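Local coordinates for protein aminoglycoside phosphotransferase (Streptomyces rimosus, PDB 6FUC) that probably inactivates streptomycin by transferring phosphate from ATP to the 3'' hydroxyl of the antibiotic, in the manner of a kinase-fold aminoglycoside phosphotransferase, at residues V60-L63 with S64-I68; D96-S99 with A100-R104; R157-P161 with G162-A166. All coordinates share one frame; numbering follows the deposited sequence.

Interaction 1 of 3, residues V60-L63 with S64-I68; sequences VSWL and STQDI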
loop_
_atom_site.group_PDB
_atom_site.type_symbol
_atom_site.label_atom_id
_atom_site.label_comp_id
_atom_site.label_asym_id
_atom_site.label_seq_id
_atom_site.Cartn_x
_atom_site.Cartn_y
_atom_site.Cartn_z
ATOM N N VAL A 60 5.353 -1.606 -10.809
ATOM C CA VAL A 60 6.111 -2.808 -10.442
ATOM C C VAL A 60 7.320 -2.932 -11.373
ATOM O O VAL A 60 8.458 -3.177 -10.937
ATOM C CB VAL A 60 5.220 -4.063 -10.553
ATOM C CG1 VAL A 60 6.030 -5.326 -10.325
ATOM C CG2 VAL A 60 4.030 -3.994 -9.586
ATOM N N SER A 61 7.053 -2.798 -12.707
ATOM C CA SER A 61 8.153 -2.919 -13.631
ATOM C C SER A 61 9.222 -1.865 -13.440
ATOM O O SER A 61 10.417 -2.142 -13.507
ATOM C CB SER A 61 7.591 -2.898 -15.028
ATOM O OG SER A 61 8.475 -2.804 -15.905
ATOM N N TRP A 62 8.829 -0.615 -13.197
ATOM C CA TRP A 62 9.810 0.427 -12.953
ATOM C C TRP A 62 10.606 0.136 -11.682
ATOM O O TRP A 62 11.843 0.293 -11.665
ATOM C CB TRP A 62 9.152 1.800 -12.901
ATOM C CG TRP A 62 10.093 2.897 -12.607
ATOM C CD1 TRP A 62 10.952 3.514 -13.473
ATOM C CD2 TRP A 62 10.360 3.508 -11.324
ATOM N NE1 TRP A 62 11.683 4.460 -12.833
ATOM C CE2 TRP A 62 11.329 4.503 -11.513
ATOM C CE3 TRP A 62 9.816 3.338 -10.057
ATOM C CZ2 TRP A 62 11.761 5.316 -10.467
ATOM C CZ3 TRP A 62 10.276 4.130 -9.011
ATOM C CH2 TRP A 62 11.229 5.082 -9.248
ATOM N N LEU A 63 9.921 -0.264 -10.622
ATOM C CA LEU A 63 10.653 -0.498 -9.357
ATOM C C LEU A 63 11.677 -1.579 -9.505
ATOM O O LEU A 63 12.728 -1.544 -8.829
ATOM C CB LEU A 63 9.691 -0.788 -8.202
ATOM C CG LEU A 63 10.314 -0.688 -6.816
ATOM C CD1 LEU A 63 10.646 0.741 -6.443
ATOM C CD2 LEU A 63 9.418 -1.284 -5.782
ATOM N N SER A 64 11.442 -2.542 -10.403
ATOM C CA SER A 64 12.411 -3.594 -10.651
ATOM C C SER A 64 13.729 -3.048 -11.209
ATOM O O SER A 64 14.697 -3.804 -11.270
ATOM C CB SER A 64 11.849 -4.638 -11.636
ATOM O OG SER A 64 11.885 -4.251 -12.991
ATOM N N THR A 65 13.760 -1.799 -11.657
ATOM C CA THR A 65 14.989 -1.177 -12.178
ATOM C C THR A 65 15.677 -0.284 -11.132
ATOM O O THR A 65 16.711 0.327 -11.431
ATOM C CB THR A 65 14.720 -0.338 -13.423
ATOM O OG1 THR A 65 14.045 0.892 -13.092
ATOM C CG2 THR A 65 13.949 -1.060 -14.481
ATOM N N GLN A 66 15.137 -0.200 -9.919
ATOM C CA GLN A 66 15.526 0.760 -8.901
ATOM C C GLN A 66 16.266 0.159 -7.703
ATOM O O GLN A 66 16.513 0.831 -6.718
ATOM C CB GLN A 66 14.345 1.569 -8.416
ATOM C CG GLN A 66 13.666 2.346 -9.534
ATOM C CD GLN A 66 14.611 3.376 -10.120
ATOM O OE1 GLN A 66 15.083 4.252 -9.381
ATOM N NE2 GLN A 66 14.872 3.294 -11.405
ATOM N N ASP A 67 16.556 -1.122 -7.791
ATOM C CA ASP A 67 17.245 -1.810 -6.658
ATOM C C ASP A 67 16.494 -1.749 -5.350
ATOM O O ASP A 67 17.107 -1.555 -4.281
ATOM C CB ASP A 67 18.694 -1.389 -6.505
ATOM C CG ASP A 67 19.494 -2.335 -5.704
ATOM O OD1 ASP A 67 19.241 -3.553 -5.669
ATOM O OD2 ASP A 67 20.469 -1.870 -5.116
ATOM N N ILE A 68 15.178 -1.861 -5.411
ATOM C CA ILE A 68 14.298 -1.958 -4.249
ATOM C C ILE A 68 13.579 -3.282 -4.381
ATOM O O ILE A 68 12.989 -3.551 -5.436
ATOM C CB ILE A 68 13.253 -0.829 -4.204
ATOM C CG1 ILE A 68 13.894 0.554 -4.183
ATOM C CG2 ILE A 68 12.322 -1.007 -3.021
ATOM C CD1 ILE A 68 14.805 0.852 -3.025
HETATM O O HOH W 1 11.397 -4.071 -15.338
HETATM O O HOH W 2 14.680 -3.576 -8.027
#
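Val-60 O receives the N-H of Ser-64 at 3.1 Å, the last full i to i+4 bond as helix 50-63 runs out. The same N-H makes a weak second bond to Ser-61 O, consistent with the helix giving way to a turn. Trp-62 is engaged by both its carbonyl and its ring. The carbonyl oxygen is gripped twice by Thr-65: the backbone N comes from well above the carbonyl plane at 2.8 Å, while OG1 lies in that plane at 2.7 Å from Trp-62 O. The threonine hydroxyl can fold back this far because OG1 sits between its own N and carbonyl carbon (chi1 73°). The indole of Trp-62 carries Gln-66 over one face: CG stands 3.6 Å from the centroid of the six-membered ring, a CH-pi contact, and the amide beyond it lies flat on the ring, the two planes 6° apart. Gln-66 bends at chi2 (-64°) to lay itself down, and its NE2 then donates 3.0 Å to Thr-65 OG1, which fixes the amide flip. Amide, hydroxyl and Trp-62 carbonyl thus form a short relay of hydrogen bonds. Leu-63 opens a type I beta turn, its O accepting from Gln-66 N at 3.0 Å. A water donates both to Leu-63 O and to Ile-68 O, pinning the chain after the turn. On the buried side, Leu-63 CD1 rests 3.8 Å from Ile-68 CB. The piece joins the last turn of helix 50-63, probably the counterpart of the protein-kinase C helix, to the loop leading to strand 73-79. Leu-63 also packs on Leu-117 and Leu-210, Ile-68 touches Arg-116 of helix 100-117, and Trp-62 leans on Cys-125 and Pro-126.

Interaction 2 of 3, residues D96-S99 with A100-R104; sequences DRAS and ASMLR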
loop_
_atom_site.group_PDB
_atom_site.type_symbol
_atom_site.label_atom_id
_atom_site.label_comp_id
_atom_site.label_asym_id
_atom_site.label_seq_id
_atom_site.Cartn_x
_atom_site.Cartn_y
_atom_site.Cartn_z
ATOM N N ASP A 96 2.001 -8.269 8.736
ATOM C CA ASP A 96 0.856 -8.278 9.617
ATOM C C ASP A 96 0.633 -9.606 10.294
ATOM O O ASP A 96 -0.091 -9.660 11.294
ATOM C CB ASP A 96 -0.403 -7.822 8.914
ATOM C CG ASP A 96 -0.888 -8.816 7.877
ATOM O OD1 ASP A 96 -0.051 -9.266 7.041
ATOM O OD2 ASP A 96 -2.117 -9.110 7.845
ATOM N N ARG A 97 1.269 -10.665 9.788
ATOM C CA ARG A 97 1.124 -12.011 10.333
ATOM C C ARG A 97 2.217 -12.306 11.357
ATOM O O ARG A 97 2.176 -13.352 11.985
ATOM C CB ARG A 97 1.078 -13.058 9.225
ATOM C CG ARG A 97 -0.114 -12.916 8.279
ATOM C CD ARG A 97 -0.138 -14.087 7.284
ATOM N N ALA A 98 3.192 -11.422 11.491
ATOM C CA ALA A 98 4.266 -11.555 12.463
ATOM C C ALA A 98 3.722 -11.387 13.864
ATOM O O ALA A 98 2.924 -10.495 14.149
ATOM C CB ALA A 98 5.373 -10.507 12.185
ATOM N N SER A 99 4.246 -12.202 14.759
ATOM C CA SER A 99 4.055 -11.954 16.180
ATOM C C SER A 99 4.659 -10.657 16.582
ATOM O O SER A 99 5.516 -10.019 15.856
ATOM C CB SER A 99 4.762 -12.987 17.050
ATOM O OG SER A 99 6.194 -12.875 16.935
ATOM N N ALA A 100 4.301 -10.173 17.760
ATOM C CA ALA A 100 4.929 -8.995 18.232
ATOM C C ALA A 100 6.443 -9.068 18.349
ATOM O O ALA A 100 7.148 -8.093 18.080
ATOM C CB ALA A 100 4.342 -8.510 19.592
ATOM N N SER A 101 6.931 -10.202 18.778
ATOM C CA SER A 101 8.427 -10.318 18.881
ATOM C C SER A 101 9.103 -10.388 17.498
ATOM O O SER A 101 10.157 -9.802 17.287
ATOM C CB SER A 101 8.950 -11.521 19.723
ATOM O OG SER A 101 10.476 -11.499 19.874
ATOM N N MET A 102 8.471 -11.045 16.569
ATOM C CA MET A 102 8.964 -11.060 15.193
ATOM C C MET A 102 8.969 -9.640 14.597
ATOM O O MET A 102 9.941 -9.278 13.923
ATOM C CB MET A 102 8.069 -11.938 14.348
ATOM C CG MET A 102 8.209 -13.479 14.471
ATOM S SD MET A 102 6.831 -14.427 13.762
ATOM C CE MET A 102 7.148 -14.239 12.029
ATOM N N LEU A 103 7.883 -8.888 14.804
ATOM C CA LEU A 103 7.854 -7.527 14.228
ATOM C C LEU A 103 8.892 -6.700 14.841
ATOM O O LEU A 103 9.534 -5.852 14.180
ATOM C CB LEU A 103 6.439 -6.919 14.364
ATOM C CG LEU A 103 6.213 -5.629 13.607
ATOM C CD1 LEU A 103 6.363 -5.834 12.094
ATOM C CD2 LEU A 103 4.857 -5.027 13.897
ATOM N N ARG A 104 9.110 -6.869 16.169
ATOM C CA ARG A 104 10.204 -6.194 16.746
ATOM C C ARG A 104 11.546 -6.542 16.166
ATOM O O ARG A 104 12.388 -5.693 15.893
ATOM C CB ARG A 104 10.214 -6.429 18.290
ATOM C CG ARG A 104 11.365 -5.830 19.013
ATOM C CD ARG A 104 11.305 -4.364 18.946
ATOM N NE ARG A 104 12.357 -3.719 19.714
ATOM C CZ ARG A 104 12.315 -3.504 20.988
ATOM N NH1 ARG A 104 11.278 -3.851 21.737
ATOM N NH2 ARG A 104 13.291 -2.816 21.578
#
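With chi1 at 67°, Ser-99 tucks OG between its own N and carbonyl carbon, which turns the hydroxyl oxygen to the N-H of Met-102 in the first turn of the helix; Met-102, with CG anti to its carbonyl carbon (chi1 -76°) and chi2 extended, brings its sulfur back to the serine. OG accepts from Met-102 N at 2.9 Å in a nearly straight bond (165°), and Met-102 CG lies close to the same oxygen. Met-102 is modelled in two conformers; in the one described Ser-99 N makes a weak bond to SD at 3.6 Å, so the return half of this capping box is doubtful. It puts a thioether in the place that a glutamate carboxylate takes in the classic box. Ser-99 is the N-cap, and its O starts the regular helical bonding by taking Leu-103 N at 2.8 Å. Just before it, the methyl of Ala-98 turns in against the first turn, CB 3.7 Å from Met-102 CB. The cap begins helix 100-117 after the short link that follows strand 93-94. Leu-103 is buried against Ala-229, Thr-232 and Trp-233 of helix 219-233 and against Leu-192, while Arg-104 reaches out to a cation-pi contact with Trp-239.

Interaction 3 of 3, residues R157-P161 with G162-A166; sequences RHTPP and GELLA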
loop_
_atom_site.group_PDB
_atom_site.type_symbol
_atom_site.label_atom_id
_atom_site.label_comp_id
_atom_site.label_asym_id
_atom_site.label_seq_id
_atom_site.Cartn_x
_atom_site.Cartn_y
_atom_site.Cartn_z
ATOM N N ARG A 157 -15.976 5.846 12.942
ATOM C CA ARG A 157 -16.757 4.934 12.077
ATOM C C ARG A 157 -18.199 5.320 12.022
ATOM O O ARG A 157 -18.925 4.938 11.112
ATOM C CB ARG A 157 -16.627 3.501 12.558
ATOM C CG ARG A 157 -15.214 3.048 12.269
ATOM C CD ARG A 157 -15.030 1.569 12.495
ATOM N NE ARG A 157 -13.636 1.241 12.215
ATOM C CZ ARG A 157 -12.953 0.277 12.831
ATOM N NH1 ARG A 157 -13.528 -0.454 13.793
ATOM N NH2 ARG A 157 -11.689 0.066 12.505
ATOM N N HIS A 158 -18.648 6.100 13.008
ATOM C CA HIS A 158 -20.026 6.548 13.050
ATOM C C HIS A 158 -20.211 7.998 12.663
ATOM O O HIS A 158 -21.255 8.605 12.962
ATOM C CB HIS A 158 -20.662 6.272 14.443
ATOM C CG HIS A 158 -20.573 4.854 14.876
ATOM N ND1 HIS A 158 -19.459 4.279 15.455
ATOM C CD2 HIS A 158 -21.508 3.875 14.809
ATOM C CE1 HIS A 158 -19.726 3.002 15.723
ATOM N NE2 HIS A 158 -20.953 2.734 15.319
ATOM N N THR A 159 -19.221 8.549 11.969
ATOM C CA THR A 159 -19.278 9.959 11.529
ATOM C C THR A 159 -19.446 9.985 10.008
ATOM O O THR A 159 -18.721 9.191 9.341
ATOM C CB THR A 159 -17.988 10.648 11.899
ATOM O OG1 THR A 159 -17.775 10.550 13.317
ATOM C CG2 THR A 159 -17.970 12.130 11.439
ATOM N N PRO A 160 -20.355 10.851 9.492
ATOM C CA PRO A 160 -20.508 10.970 8.006
ATOM C C PRO A 160 -19.167 11.279 7.350
ATOM O O PRO A 160 -18.465 12.193 7.756
ATOM C CB PRO A 160 -21.484 12.143 7.844
ATOM C CG PRO A 160 -22.262 12.146 9.142
ATOM C CD PRO A 160 -21.319 11.693 10.217
ATOM N N PRO A 161 -18.819 10.509 6.313
ATOM C CA PRO A 161 -17.517 10.764 5.720
ATOM C C PRO A 161 -17.348 12.154 5.119
ATOM O O PRO A 161 -16.210 12.630 5.091
ATOM C CB PRO A 161 -17.359 9.638 4.720
ATOM C CG PRO A 161 -18.143 8.532 5.303
ATOM C CD PRO A 161 -19.336 9.200 5.883
ATOM N N GLY A 162 -18.411 12.832 4.659
ATOM C CA GLY A 162 -18.263 14.219 4.200
ATOM C C GLY A 162 -17.784 15.102 5.316
ATOM O O GLY A 162 -17.002 16.019 5.089
ATOM N N GLU A 163 -18.217 14.829 6.559
ATOM C CA GLU A 163 -17.736 15.593 7.698
ATOM C C GLU A 163 -16.265 15.304 8.008
ATOM O O GLU A 163 -15.482 16.207 8.310
ATOM C CB GLU A 163 -18.566 15.270 8.966
ATOM C CG GLU A 163 -19.942 15.867 8.887
ATOM C CD GLU A 163 -20.873 15.428 10.018
ATOM O OE1 GLU A 163 -20.408 14.916 11.057
ATOM O OE2 GLU A 163 -22.082 15.570 9.815
ATOM N N LEU A 164 -15.863 14.059 7.869
ATOM C CA LEU A 164 -14.477 13.691 8.062
ATOM C C LEU A 164 -13.590 14.391 7.040
ATOM O O LEU A 164 -12.518 14.930 7.396
ATOM C CB LEU A 164 -14.316 12.160 8.014
ATOM C CG LEU A 164 -15.048 11.363 9.092
ATOM C CD1 LEU A 164 -14.938 9.879 8.810
ATOM C CD2 LEU A 164 -14.504 11.727 10.470
ATOM N N LEU A 165 -14.006 14.383 5.794
ATOM C CA LEU A 165 -13.245 15.056 4.756
ATOM C C LEU A 165 -13.109 16.551 5.020
ATOM O O LEU A 165 -12.033 17.161 4.859
ATOM C CB LEU A 165 -13.862 14.768 3.376
ATOM C CG LEU A 165 -13.011 15.307 2.208
ATOM C CD1 LEU A 165 -11.665 14.628 2.143
ATOM C CD2 LEU A 165 -13.749 15.035 0.928
ATOM N N ALA A 166 -14.220 17.124 5.461
ATOM C CA ALA A 166 -14.220 18.572 5.780
ATOM C C ALA A 166 -13.285 18.947 6.937
ATOM O O ALA A 166 -12.849 20.087 6.997
ATOM C CB ALA A 166 -15.658 19.022 6.066
#
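Pro-161, Leu-164 and Glu-163 give up the most surface here, and each does so in a different way. Pro-161 contributes mainly backbone: it is the first residue of helix 161-168, where a backbone N-H has no helical acceptor, and proline's lack of one costs nothing. Its O takes Leu-165 N at 2.9 Å. Leu-164 turns toward the incoming loop. With CG anti to the carbonyl carbon (chi1 -62°), it brings CD2 to 3.6 Å from Thr-159 CG2, so that a leucine methyl and the threonine methyl meet, while CD1 lies near Thr-159 O and Pro-161 CA. Its N-H also donates to Pro-160 O at 3.2 Å. This is the start of a helix in which Pro-160 occupies the N-cap position and Pro-161 follows as N1; the N-cap has no side-chain hydroxyl or carboxylate to offer, and its carbonyl oxygen takes the Leu-164 bond together with a weak one from Glu-163 N. Glu-163, modelled in two conformers, in one of them runs extended beyond CG and passes obliquely across the Pro-160 ring. There OE1 approaches Pro-160 CD to 3.5 Å and OE2 lies equally near Pro-160 CG, and OE1 also nears Thr-159 CG2. These are contacts of carboxylate with aliphatic carbon, at the N-terminal end of a helix, where the dipole would tend to favour a negative charge. Leu-164 is further covered by Leu-152 and Gln-156 of the preceding loop, and Pro-161 leans on Val-147. One position on, Leu-165 faces helix 131-143, packing on Phe-135, Ala-138, Arg-139 and Val-142.

The three contacts are separate, none touching another. Interactions 1 and 2 both meet helix 100-117, at its two ends: interaction 2 caps its first turn, while Leu-63 and Ile-68 of interaction 1 pack near its far end, on Leu-117 and Arg-116. Their centres are 27 Å apart. Interaction 3 starts a different helix, with its nearest atoms about 14 Å from interaction 2, and lies across the chain's centre from interaction 1, 37 Å between centres. By analogy with related kinases, Leu-210 beside interaction 1 and Leu-192 beside interaction 2 belong to the metal-binding and catalytic loops, so these two contacts probably border the active-site framework; interaction 3 is peripheral packing.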